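Local coordinates for protein DNA polymerase III, beta subunit (Thermotoga maritima, PDB 1VPK) that probably tethers DNA polymerases and other proteins to DNA for processive replication, as a ring-shaped, head-to-tail homodimeric sliding clamp around the duplex, at residues V169-H174 against L178-S183; M349-V352 against P357-I360; T226-Y229 against V234-S237; I26-K31 against L217-E222; S291-I296 against R302-S307. All coordinates share one frame; numbering follows the deposited sequence.

Four of the five contacts are beta hairpins of the sliding clamp; contact 4 joins the C-terminal part of helix 19-29, in the N-terminal domain, to the residue following helix 207-218, in the central domain. Contacts 1 and 2 lie on one antiparallel sheet shared by the central and C-terminal domains; their centres are 21 Å apart. Contacts 1 and 3 both belong to the central domain, with nearest atoms about 5 Å apart. Contact 4 adjoins contact 3 in sequence, helix 207-218 leading into strand 224-229. In the C-terminal domain contacts 2 and 5 touch, Phe351 CE1 meeting Ile296 CD1 at 3.6 Å. Contacts 3 and 5 are farthest apart, 46 Å between centres.

Contact 1 of 5, residues V169-H174 against L178-S183; sequences VFWELH and LRLVAS
Trp171 turns its CG anti to its own carbonyl carbon (chi1 -62°), and Leu180 on the facing strand does the same, which sets indole and leucine side by side, pointing the same way. Methyl CD2 of Leu180 then sits over one face of the indole: it is 3.6 Å from the centroid of the Trp171 five-membered ring and 14° off the ring normal, a true CH-pi contact. Leu178 reaches the six-membered side obliquely, its CD1 3.9 Å from Trp171 CE3, and the same methyl lies 3.6 Å from Leu173 CD1. Replacing Trp171 by an alanine would probably leave the methyls of Leu180 and Leu178 without their aromatic partner and open a gap on this side of the sheet. Phe203 stacks on the indole, and Leu180 also packs on Met149 and Val150 of helix 143-153.

The two strands form an antiparallel hairpin of the central domain. Phe170 pairs with Val181 and Glu172 with Arg179 through two backbone bonds each; Phe170 N to Val181 O measures 2.8 Å and is nearly straight at 174°. Glu172 and Arg179 run alongside each other, but Glu172 OE1 stays 4.6 Å from Arg179 NH1, well out of the guanidinium plane. Each has firmer partners: Tyr255 OH bonds both Glu172 OE2 and Arg179 NH1, and Glu192 makes a salt bridge with Arg179 NE. The hairpin is thus apolar on the face of Trp171, Leu178 and Leu180; on the other, Glu172 and Arg179 lie beside Phe170 and Val181, their opposite charges probably attracting weakly across a gap that the tyrosine hydroxyl bridges.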
# COMPACT_ATOMS: atom_id res chain seq x y z
N VAL A 169 -7.61 24.93 5.90
CA VAL A 169 -6.59 25.79 5.35
C VAL A 169 -7.14 27.20 5.31
O VAL A 169 -8.27 27.44 4.88
CB VAL A 169 -6.17 25.39 3.93
CG1 VAL A 169 -5.06 26.35 3.38
CG2 VAL A 169 -5.71 23.94 3.86
N PHE A 170 -6.30 28.12 5.77
CA PHE A 170 -6.64 29.52 5.88
C PHE A 170 -6.15 30.23 4.64
O PHE A 170 -4.99 30.08 4.23
CB PHE A 170 -6.03 30.09 7.18
CG PHE A 170 -6.53 31.47 7.55
CD1 PHE A 170 -7.88 31.70 7.80
CD2 PHE A 170 -5.63 32.53 7.68
CE1 PHE A 170 -8.32 32.97 8.14
CE2 PHE A 170 -6.09 33.81 8.02
CZ PHE A 170 -7.42 34.02 8.25
N TRP A 171 -7.03 31.03 4.04
CA TRP A 171 -6.71 31.79 2.84
C TRP A 171 -6.62 33.25 3.21
O TRP A 171 -7.56 33.78 3.80
CB TRP A 171 -7.81 31.62 1.79
CG TRP A 171 -8.03 30.24 1.27
CD1 TRP A 171 -8.25 29.11 2.00
CD2 TRP A 171 -8.16 29.86 -0.11
NE1 TRP A 171 -8.44 28.03 1.15
CE2 TRP A 171 -8.38 28.47 -0.15
CE3 TRP A 171 -8.08 30.56 -1.32
CZ2 TRP A 171 -8.55 27.77 -1.35
CZ3 TRP A 171 -8.19 29.86 -2.51
CH2 TRP A 171 -8.45 28.48 -2.51
N GLU A 172 -5.52 33.92 2.82
CA GLU A 172 -5.38 35.36 2.95
C GLU A 172 -5.09 35.99 1.61
O GLU A 172 -4.07 35.69 0.95
CB GLU A 172 -4.22 35.72 3.86
CG GLU A 172 -4.45 35.35 5.30
CD GLU A 172 -3.21 35.67 6.13
OE1 GLU A 172 -2.66 36.76 5.99
OE2 GLU A 172 -2.76 34.79 6.87
N LEU A 173 -6.00 36.87 1.20
CA LEU A 173 -5.81 37.65 -0.02
C LEU A 173 -5.43 39.10 0.27
O LEU A 173 -6.04 39.79 1.10
CB LEU A 173 -7.07 37.68 -0.93
CG LEU A 173 -7.50 36.49 -1.76
CD1 LEU A 173 -6.43 36.15 -2.79
CD2 LEU A 173 -7.83 35.29 -0.89
N HIS A 174 -4.41 39.56 -0.46
CA HIS A 174 -4.10 40.96 -0.59
C HIS A 174 -4.01 41.31 -2.07
O HIS A 174 -4.15 40.43 -2.95
CB HIS A 174 -2.79 41.27 0.11
CG HIS A 174 -2.85 41.04 1.58
ND1 HIS A 174 -2.61 39.81 2.15
CD2 HIS A 174 -3.15 41.88 2.60
CE1 HIS A 174 -2.73 39.91 3.46
NE2 HIS A 174 -3.08 41.14 3.76
N LEU A 178 -1.78 35.89 -2.77
CA LEU A 178 -2.51 34.87 -2.04
C LEU A 178 -1.54 34.10 -1.19
O LEU A 178 -0.47 33.70 -1.65
CB LEU A 178 -3.17 33.87 -3.01
CG LEU A 178 -3.84 32.63 -2.43
CD1 LEU A 178 -5.08 33.03 -1.68
CD2 LEU A 178 -4.22 31.65 -3.54
N ARG A 179 -1.95 33.88 0.05
CA ARG A 179 -1.24 33.06 1.00
C ARG A 179 -2.19 32.05 1.54
O ARG A 179 -3.32 32.37 1.89
CB ARG A 179 -0.71 33.92 2.15
CG ARG A 179 -0.03 33.16 3.28
CD ARG A 179 0.40 34.09 4.45
NE ARG A 179 1.47 35.02 4.12
CZ ARG A 179 2.10 35.78 5.03
NH1 ARG A 179 1.79 35.69 6.32
NH2 ARG A 179 3.05 36.59 4.67
N LEU A 180 -1.70 30.82 1.64
CA LEU A 180 -2.38 29.74 2.28
C LEU A 180 -1.60 29.29 3.49
O LEU A 180 -0.38 29.21 3.44
CB LEU A 180 -2.48 28.57 1.31
CG LEU A 180 -3.26 28.75 0.02
CD1 LEU A 180 -3.32 27.37 -0.71
CD2 LEU A 180 -4.67 29.30 0.32
N VAL A 181 -2.32 28.98 4.57
CA VAL A 181 -1.70 28.56 5.82
C VAL A 181 -2.45 27.39 6.41
O VAL A 181 -3.66 27.36 6.40
CB VAL A 181 -1.68 29.69 6.88
CG1 VAL A 181 -0.71 29.35 8.04
CG2 VAL A 181 -1.24 30.98 6.27
N ALA A 182 -1.72 26.43 6.93
CA ALA A 182 -2.33 25.32 7.64
C ALA A 182 -1.46 24.95 8.80
O ALA A 182 -0.22 25.05 8.72
CB ALA A 182 -2.51 24.09 6.69
N SER A 183 -2.09 24.51 9.89
CA SER A 183 -1.38 24.14 11.10
C SER A 183 -2.21 23.16 11.92
O SER A 183 -3.43 23.13 11.79
CB SER A 183 -1.13 25.37 11.97
OG SER A 183 -0.53 24.99 13.19

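Contact 2 of 5, residues M349-V352 against P357-I360; sequences MNFV and PCQI
Asn350 and Gln359 hold this hairpin together as an antiparallel hydrogen-bonded pair: Asn350 N gives to Gln359 O at 2.8 Å, and Gln359 N returns a bond to Asn350 O at 3.0 Å. The two strands, 346-351 and 358-362, form a beta hairpin of the C-terminal domain of the clamp and are interior strands of a large antiparallel sheet, between 265-270 and 368-372. Toward the turn the direct pairing gives way to water: one molecule accepts from Val352 N at 3.0 Å and lies 2.8 Å from Pro357 O, to which it can donate, just where the strands part.

Asn350 OD1 takes a bond from Lys266 on the adjoining strand, while ND2 gives one to Glu348 of its own strand. Gln359, its chain stretched out, bonds Asn361 through NE2. Neither amide therefore depends on the other, although their CB atoms stand next to each other on the same face.

On the opposite face the packing is apolar and rich in sulfur. Met349 and Ile360 form the non-hydrogen-bonded pair and run alongside each other. The bend of the methionine at its last torsion (chi3 81°) brings CE to 4.0 Å from Ile360 CD1, and that methyl also touches Cys358 SG. Helix 332-341 closes over Ile360, while strand 326-330 packs on Phe351.

Cys358 carries its SG anti to the backbone N (chi1 169°), which leans the sulfur against the aromatic ring of Phe351. This sulfur-aromatic contact is oblique: SG lies 4.1 Å from the Phe351 centroid, 33° off the ring normal, and comes closest to CE2, at 3.6 Å.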
# COMPACT_ATOMS: atom_id res chain seq x y z
N MET A 349 17.44 25.18 8.06
CA MET A 349 16.80 25.05 9.35
C MET A 349 17.28 26.21 10.21
O MET A 349 18.48 26.36 10.39
CB MET A 349 17.20 23.78 10.01
CG MET A 349 16.84 22.53 9.23
SD MET A 349 17.11 21.06 10.20
CE MET A 349 15.74 20.87 11.26
N ASN A 350 16.35 26.97 10.78
CA ASN A 350 16.62 28.22 11.49
C ASN A 350 16.06 28.09 12.91
O ASN A 350 14.88 27.75 13.07
CB ASN A 350 15.94 29.39 10.78
CG ASN A 350 16.59 29.73 9.42
OD1 ASN A 350 17.62 30.35 9.38
ND2 ASN A 350 15.94 29.35 8.31
N PHE A 351 16.88 28.39 13.91
CA PHE A 351 16.56 28.16 15.31
C PHE A 351 16.85 29.39 16.14
O PHE A 351 17.73 30.21 15.78
CB PHE A 351 17.41 27.04 15.89
CG PHE A 351 17.44 25.75 15.08
CD1 PHE A 351 18.37 25.58 14.10
CD2 PHE A 351 16.57 24.71 15.35
CE1 PHE A 351 18.45 24.40 13.37
CE2 PHE A 351 16.67 23.50 14.63
CZ PHE A 351 17.61 23.38 13.64
N VAL A 352 16.18 29.48 17.29
CA VAL A 352 16.46 30.50 18.29
C VAL A 352 17.05 29.78 19.50
O VAL A 352 18.24 29.90 19.77
CB VAL A 352 15.19 31.38 18.62
CG1 VAL A 352 15.49 32.50 19.67
CG2 VAL A 352 14.70 32.09 17.39
N PRO A 357 10.22 27.67 18.27
CA PRO A 357 9.97 27.00 17.00
C PRO A 357 11.21 26.99 16.10
O PRO A 357 12.10 27.85 16.23
CB PRO A 357 8.89 27.87 16.33
CG PRO A 357 8.22 28.60 17.47
CD PRO A 357 9.27 28.78 18.52
N CYS A 358 11.24 26.03 15.20
CA CYS A 358 12.23 26.00 14.13
C CYS A 358 11.52 26.34 12.83
O CYS A 358 10.41 25.82 12.56
CB CYS A 358 12.83 24.59 14.05
SG CYS A 358 13.80 24.27 12.64
N GLN A 359 12.13 27.20 12.04
CA GLN A 359 11.68 27.47 10.69
C GLN A 359 12.51 26.66 9.71
O GLN A 359 13.74 26.73 9.73
CB GLN A 359 11.73 28.96 10.34
CG GLN A 359 11.25 29.22 8.92
CD GLN A 359 11.21 30.68 8.56
OE1 GLN A 359 10.54 31.45 9.19
NE2 GLN A 359 11.96 31.06 7.53
N ILE A 360 11.84 25.89 8.87
CA ILE A 360 12.44 25.21 7.76
C ILE A 360 11.97 25.79 6.42
O ILE A 360 10.74 25.99 6.15
CB ILE A 360 12.17 23.70 7.82
CG1 ILE A 360 12.71 23.11 9.12
CG2 ILE A 360 12.81 23.02 6.60
CD1 ILE A 360 12.26 21.72 9.39
O HOH W 1 14.40 27.09 17.73

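Contact 3 of 5, residues T226-Y229 against V234-S237; sequences TVRY and VSLS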
# COMPACT_ATOMS: atom_id res chain seq x y z
N THR A 226 -11.69 30.19 -11.21
CA THR A 226 -12.23 31.37 -10.54
C THR A 226 -12.65 31.07 -9.12
O THR A 226 -13.26 30.05 -8.84
CB THR A 226 -13.49 31.91 -11.28
OG1 THR A 226 -13.14 32.22 -12.63
CG2 THR A 226 -14.01 33.16 -10.59
N VAL A 227 -12.34 32.02 -8.22
CA VAL A 227 -12.70 31.92 -6.80
C VAL A 227 -13.51 33.14 -6.45
O VAL A 227 -13.13 34.23 -6.81
CB VAL A 227 -11.45 31.94 -5.93
CG1 VAL A 227 -11.81 32.01 -4.43
CG2 VAL A 227 -10.55 30.71 -6.27
N ARG A 228 -14.61 32.96 -5.76
CA ARG A 228 -15.45 34.07 -5.27
C ARG A 228 -15.85 33.85 -3.82
O ARG A 228 -16.26 32.74 -3.42
CB ARG A 228 -16.72 34.24 -6.10
CG ARG A 228 -17.50 35.56 -5.80
CD ARG A 228 -18.63 35.80 -6.82
NE ARG A 228 -19.58 34.68 -6.84
CZ ARG A 228 -19.57 33.68 -7.73
NH1 ARG A 228 -18.65 33.60 -8.69
NH2 ARG A 228 -20.48 32.70 -7.62
N TYR A 229 -15.73 34.91 -3.03
CA TYR A 229 -16.03 34.85 -1.63
C TYR A 229 -17.07 35.89 -1.30
O TYR A 229 -16.88 37.08 -1.64
CB TYR A 229 -14.75 35.10 -0.84
CG TYR A 229 -14.91 35.32 0.66
CD1 TYR A 229 -15.49 34.37 1.44
CD2 TYR A 229 -14.41 36.47 1.29
CE1 TYR A 229 -15.65 34.55 2.82
CE2 TYR A 229 -14.54 36.65 2.70
CZ TYR A 229 -15.16 35.66 3.44
OH TYR A 229 -15.34 35.76 4.81
N VAL A 234 -17.57 30.35 -0.33
CA VAL A 234 -16.58 30.48 -1.38
C VAL A 234 -16.98 29.50 -2.50
O VAL A 234 -17.18 28.29 -2.24
CB VAL A 234 -15.19 30.10 -0.84
CG1 VAL A 234 -14.10 30.14 -1.95
CG2 VAL A 234 -14.81 31.03 0.29
N SER A 235 -17.10 30.02 -3.72
CA SER A 235 -17.27 29.23 -4.92
C SER A 235 -15.91 29.13 -5.58
O SER A 235 -15.21 30.13 -5.70
CB SER A 235 -18.26 29.88 -5.89
OG SER A 235 -19.61 29.75 -5.44
N LEU A 236 -15.58 27.93 -6.01
CA LEU A 236 -14.46 27.64 -6.87
C LEU A 236 -15.06 27.04 -8.14
O LEU A 236 -15.69 25.97 -8.09
CB LEU A 236 -13.55 26.64 -6.20
CG LEU A 236 -12.16 26.44 -6.78
CD1 LEU A 236 -11.13 27.11 -5.87
CD2 LEU A 236 -11.84 24.97 -6.89
N SER A 237 -14.89 27.74 -9.26
CA SER A 237 -15.58 27.42 -10.51
C SER A 237 -14.58 27.15 -11.63
O SER A 237 -13.58 27.90 -11.79
CB SER A 237 -16.41 28.64 -10.96
OG SER A 237 -17.47 28.90 -10.06
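Val234 sets its two methyls against two different residues of the opposite strand. CG2 meets the Tyr229 ring obliquely, 3.6 Å from CD1, whereas CG1 slants across to Val227 CG1 at 3.9 Å. Val227 in turn uses its other branch: CG2 angles against Leu236 CD1 at 3.7 Å. Because Val227 CG1 is anti to its backbone N (chi1 173°), its methyls are split between Val234 on one flank and Leu236 on the other, and a continuous apolar row runs from Tyr229 to Leu236. Phe203 meets the tyrosine ring and also packs on Val234.

The other face is polar. Arg228 extends and then bends at chi3 (58°), bringing its guanidinium back over Ser235, whose CB lies over one face of the group. Arg228 NH2 is 3.8 Å from Ser235 OG, so the two touch without bonding; both are instead held by the backbone of Ala133, the arginine through its O and the serine through its N. Farther along, Thr226 and Ser237 stand side by side, and Ser237 OG bonds Glu242 of strand 241-246.

Backbone pairing fixes these alignments. Thr226 with Ser237, and Arg228 with Ser235, are hydrogen-bonded pairs of an antiparallel hairpin in the central domain, joined by four bonds; Thr226 N to Ser237 O is 3.0 Å and almost straight (175°).

The chemistry divides cleanly: one face relies on branched aliphatic and aromatic packing, while on the other the guanidinium of Arg228 and the hydroxyl of Ser235 tie the hairpin to the backbone of Ala133, and Ser237 is bonded separately to the next strand of the sheet.

Contact 4 of 5, residues I26-K31 against L217-E222; sequences ITIASK and LDNTTE
Asn219 meets Ile28 through its CB and its backbone O rather than its amide, and the two side chains that touch it across the contact do so by van der Waals packing alone. Its CB lies 3.5 Å from Ile28 CG1, and the two side chains slide past each other in opposite directions. The isoleucine's end methyl goes farther along: with CG1 anti to the carbonyl carbon (chi1 -74°) and the chain then extended, CD1 arrives 3.5 Å from the backbone O of Asn219. The Thr27 and Asn219 side chains cross at about a right angle, Thr27 CG2 being 3.9 Å from Asn219 OD1.

An alanine in place of Ile28 would probably leave the CB and carbonyl oxygen of Asn219 without their hydrocarbon neighbour and open a gap between the two segments.

The polar groups bind close to home. Asn219 ND2 gives to Asn215 O, one turn back, and Thr27 OG1 bonds Lys23 O. Thr27 O accepts from Ser30 OG at 2.7 Å and from Ser30 N at 3.3 Å, and Asn215 ND2 adds a polar tie between the helices. Beyond the contact Thr220 OG1 accepts from Glu222 N at 3.1 Å, an ST turn.

The contact joins the C-terminal part of helix 19-29, from the N-terminal domain, to the residue following helix 207-218 in the central domain. Ile26 packs on helix 87-91 and strand 44-50, while Leu217 rests on helix 143-153.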
# COMPACT_ATOMS: atom_id res chain seq x y z
N ILE A 26 -17.85 12.28 -12.37
CA ILE A 26 -18.07 11.51 -11.15
C ILE A 26 -16.90 11.70 -10.19
O ILE A 26 -17.10 11.95 -9.02
CB ILE A 26 -18.31 10.02 -11.48
CG1 ILE A 26 -19.69 9.85 -12.17
CG2 ILE A 26 -18.12 9.12 -10.26
CD1 ILE A 26 -20.82 10.05 -11.30
N THR A 27 -15.68 11.53 -10.70
CA THR A 27 -14.46 11.67 -9.91
C THR A 27 -14.37 13.04 -9.28
O THR A 27 -14.04 13.17 -8.09
CB THR A 27 -13.21 11.40 -10.80
OG1 THR A 27 -13.29 10.06 -11.29
CG2 THR A 27 -11.94 11.52 -10.04
N ILE A 28 -14.65 14.05 -10.07
CA ILE A 28 -14.57 15.42 -9.59
C ILE A 28 -15.52 15.72 -8.45
O ILE A 28 -15.14 16.41 -7.49
CB ILE A 28 -14.82 16.42 -10.73
CG1 ILE A 28 -13.59 16.43 -11.59
CG2 ILE A 28 -15.10 17.86 -10.16
CD1 ILE A 28 -13.75 17.11 -12.93
N ALA A 29 -16.75 15.24 -8.56
CA ALA A 29 -17.76 15.39 -7.52
C ALA A 29 -17.58 14.54 -6.28
O ALA A 29 -18.14 14.89 -5.23
CB ALA A 29 -19.15 15.13 -8.12
N SER A 30 -16.79 13.48 -6.38
CA SER A 30 -16.78 12.42 -5.40
C SER A 30 -16.35 12.83 -4.00
O SER A 30 -16.83 12.25 -3.06
CB SER A 30 -15.93 11.22 -5.85
OG SER A 30 -14.61 11.62 -6.00
N LYS A 31 -15.48 13.84 -3.86
CA LYS A 31 -14.98 14.16 -2.54
C LYS A 31 -15.87 15.17 -1.77
O LYS A 31 -15.55 15.59 -0.66
CB LYS A 31 -13.51 14.58 -2.59
CG LYS A 31 -12.57 13.43 -2.99
CD LYS A 31 -11.19 13.65 -2.43
CE LYS A 31 -10.23 12.43 -2.53
NZ LYS A 31 -8.99 12.80 -1.67
N LEU A 217 -8.89 20.54 -8.82
CA LEU A 217 -7.66 21.02 -9.47
C LEU A 217 -6.90 19.89 -10.14
O LEU A 217 -6.37 20.06 -11.25
CB LEU A 217 -6.77 21.73 -8.46
CG LEU A 217 -7.34 22.96 -7.76
CD1 LEU A 217 -6.44 23.44 -6.66
CD2 LEU A 217 -7.63 24.11 -8.74
N ASP A 218 -6.84 18.73 -9.48
CA ASP A 218 -6.17 17.57 -10.05
C ASP A 218 -6.93 17.02 -11.22
O ASP A 218 -6.34 16.28 -11.99
CB ASP A 218 -5.89 16.46 -9.01
CG ASP A 218 -4.86 16.90 -7.90
OD1 ASP A 218 -4.03 17.83 -8.14
OD2 ASP A 218 -4.90 16.32 -6.79
N ASN A 219 -8.20 17.39 -11.40
CA ASN A 219 -9.01 16.84 -12.48
C ASN A 219 -9.58 17.83 -13.47
O ASN A 219 -10.50 17.51 -14.20
CB ASN A 219 -10.15 15.97 -11.90
CG ASN A 219 -9.63 14.75 -11.27
OD1 ASN A 219 -9.38 13.77 -11.93
ND2 ASN A 219 -9.42 14.80 -9.99
N THR A 220 -9.04 19.03 -13.52
CA THR A 220 -9.38 19.95 -14.60
C THR A 220 -8.18 20.18 -15.53
O THR A 220 -7.03 20.24 -15.10
CB THR A 220 -9.98 21.30 -14.09
OG1 THR A 220 -10.31 22.12 -15.22
CG2 THR A 220 -9.03 22.04 -13.25
N THR A 221 -8.45 20.30 -16.81
CA THR A 221 -7.41 20.62 -17.77
C THR A 221 -7.44 22.11 -18.08
O THR A 221 -6.67 22.57 -18.91
CB THR A 221 -7.56 19.79 -19.07
OG1 THR A 221 -8.69 20.26 -19.82
CG2 THR A 221 -7.75 18.29 -18.74
N GLU A 222 -8.30 22.87 -17.42
CA GLU A 222 -8.40 24.26 -17.78
C GLU A 222 -7.32 25.13 -17.10
O GLU A 222 -6.94 24.88 -15.97
CB GLU A 222 -9.82 24.78 -17.63
CG GLU A 222 -10.20 25.38 -16.30
CD GLU A 222 -11.57 26.05 -16.40
OE1 GLU A 222 -12.43 25.46 -17.12
OE2 GLU A 222 -11.78 27.14 -15.78

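Contact 5 of 5, residues S291-I296 against R302-S307; sequences SVKFEI and RLVSKS
Glu295 and Arg302 form a salt bridge on one face of this hairpin. Arg302 NH1 gives to Glu295 OE1 at 3.0 Å, approaching the oxygen on its syn lone pair, with the carboxylate and guanidinium planes 30° apart and the oxygen 20° out of the guanidinium plane. The other carboxylate oxygen, OE2, takes a weak bond from Lys293 NZ, also at 3.0 Å, so a single glutamate sits between two cations in a salt-bridge network. Those neighbours would probably favour its charged form.

Val304 packs beside this network, its CG2 3.9 Å from Glu295 OE2. On the other face Leu303 leans on Phe294, side by side and pointing the same way: methyl CD2 of Leu303 meets Phe294 CD2 obliquely at 3.4 Å. Val292 adds its CG2, anti to the backbone N, against Leu303 CB at 3.6 Å.

What positions these groups is the antiparallel backbone, with Lys293 paired to Val304 and Glu295 to Arg302 through two bonds each. Where the strands open near Ser291, side chain and solvent take over. Ser305 OG donates to Ser291 O at 2.8 Å, almost in line with the carbonyl bond (177°). One water joins Ser291 OG to Val304 O, and another accepts from Lys306 N at 2.8 Å while giving a weak bond to Ser291 O.

The hairpin forms the middle of a four-stranded antiparallel sheet in the C-terminal domain: strand 326-330 pairs with 292-296 and strand 311-318 with 300-307, while helix 271-285 packs on Leu303 and Ser305.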
# COMPACT_ATOMS: atom_id res chain seq x y z
N SER A 291 11.19 10.82 19.24
CA SER A 291 12.01 12.02 19.48
C SER A 291 13.36 11.89 18.84
O SER A 291 13.92 10.82 18.86
CB SER A 291 12.21 12.16 20.98
OG SER A 291 13.30 12.99 21.28
N VAL A 292 13.86 12.97 18.24
CA VAL A 292 15.23 13.08 17.81
C VAL A 292 15.78 14.37 18.44
O VAL A 292 15.14 15.40 18.39
CB VAL A 292 15.39 13.10 16.28
CG1 VAL A 292 14.53 14.21 15.59
CG2 VAL A 292 16.88 13.28 15.84
N LYS A 293 16.94 14.25 19.07
CA LYS A 293 17.74 15.37 19.57
C LYS A 293 18.79 15.73 18.52
O LYS A 293 19.57 14.86 18.06
CB LYS A 293 18.42 14.97 20.87
CG LYS A 293 19.22 16.07 21.52
CD LYS A 293 19.77 15.66 22.87
CE LYS A 293 20.78 14.54 22.71
NZ LYS A 293 21.59 14.35 23.95
N PHE A 294 18.78 17.01 18.13
CA PHE A 294 19.78 17.59 17.26
C PHE A 294 20.80 18.26 18.15
O PHE A 294 20.43 19.07 18.99
CB PHE A 294 19.17 18.64 16.34
CG PHE A 294 18.28 18.07 15.27
CD1 PHE A 294 17.06 17.57 15.58
CD2 PHE A 294 18.67 18.03 13.97
CE1 PHE A 294 16.26 17.04 14.60
CE2 PHE A 294 17.85 17.51 13.01
CZ PHE A 294 16.66 17.04 13.33
N GLU A 295 22.06 17.87 17.97
CA GLU A 295 23.23 18.49 18.57
C GLU A 295 23.95 19.17 17.41
O GLU A 295 24.66 18.54 16.60
CB GLU A 295 24.11 17.45 19.25
CG GLU A 295 23.40 16.74 20.37
CD GLU A 295 24.14 15.51 20.85
OE1 GLU A 295 25.17 15.14 20.28
OE2 GLU A 295 23.69 14.92 21.83
N ILE A 296 23.73 20.47 17.32
CA ILE A 296 24.28 21.27 16.27
C ILE A 296 25.60 21.91 16.71
O ILE A 296 25.68 22.59 17.72
CB ILE A 296 23.27 22.34 15.86
CG1 ILE A 296 21.95 21.70 15.45
CG2 ILE A 296 23.85 23.18 14.74
CD1 ILE A 296 20.83 22.63 15.49
N ARG A 302 24.65 16.19 14.97
CA ARG A 302 24.37 14.80 15.34
C ARG A 302 22.90 14.65 15.66
O ARG A 302 22.32 15.49 16.37
CB ARG A 302 25.18 14.39 16.57
CG ARG A 302 26.73 14.56 16.44
CD ARG A 302 27.41 14.42 17.80
NE ARG A 302 27.89 13.07 18.07
CZ ARG A 302 27.83 12.43 19.25
NH1 ARG A 302 27.26 12.97 20.32
NH2 ARG A 302 28.32 11.19 19.36
N LEU A 303 22.28 13.59 15.14
CA LEU A 303 20.90 13.28 15.43
C LEU A 303 20.90 12.08 16.38
O LEU A 303 21.53 11.06 16.08
CB LEU A 303 20.07 12.93 14.18
CG LEU A 303 19.91 13.84 12.95
CD1 LEU A 303 18.55 13.79 12.34
CD2 LEU A 303 20.34 15.23 13.19
N VAL A 304 20.19 12.18 17.50
CA VAL A 304 20.26 11.18 18.52
C VAL A 304 18.87 10.73 18.90
O VAL A 304 18.00 11.58 19.18
CB VAL A 304 20.99 11.71 19.77
CG1 VAL A 304 20.96 10.67 20.94
CG2 VAL A 304 22.39 12.12 19.41
N SER A 305 18.64 9.42 18.91
CA SER A 305 17.39 8.88 19.47
C SER A 305 17.67 7.70 20.40
O SER A 305 18.60 6.92 20.20
CB SER A 305 16.39 8.55 18.34
OG SER A 305 15.10 8.24 18.86
N LYS A 306 16.88 7.58 21.47
CA LYS A 306 17.10 6.54 22.46
C LYS A 306 15.79 5.90 22.80
O LYS A 306 14.76 6.57 22.86
CB LYS A 306 17.75 7.06 23.74
CG LYS A 306 18.96 7.90 23.52
CD LYS A 306 19.57 8.40 24.85
CE LYS A 306 20.74 9.40 24.54
NZ LYS A 306 21.64 9.55 25.74
N SER A 307 15.84 4.59 22.96
CA SER A 307 14.74 3.81 23.46
C SER A 307 15.28 3.06 24.65
O SER A 307 16.28 2.34 24.52
CB SER A 307 14.27 2.82 22.41
OG SER A 307 13.73 1.68 23.04
O HOH W 2 14.85 9.52 21.86
O HOH W 3 16.04 12.00 21.34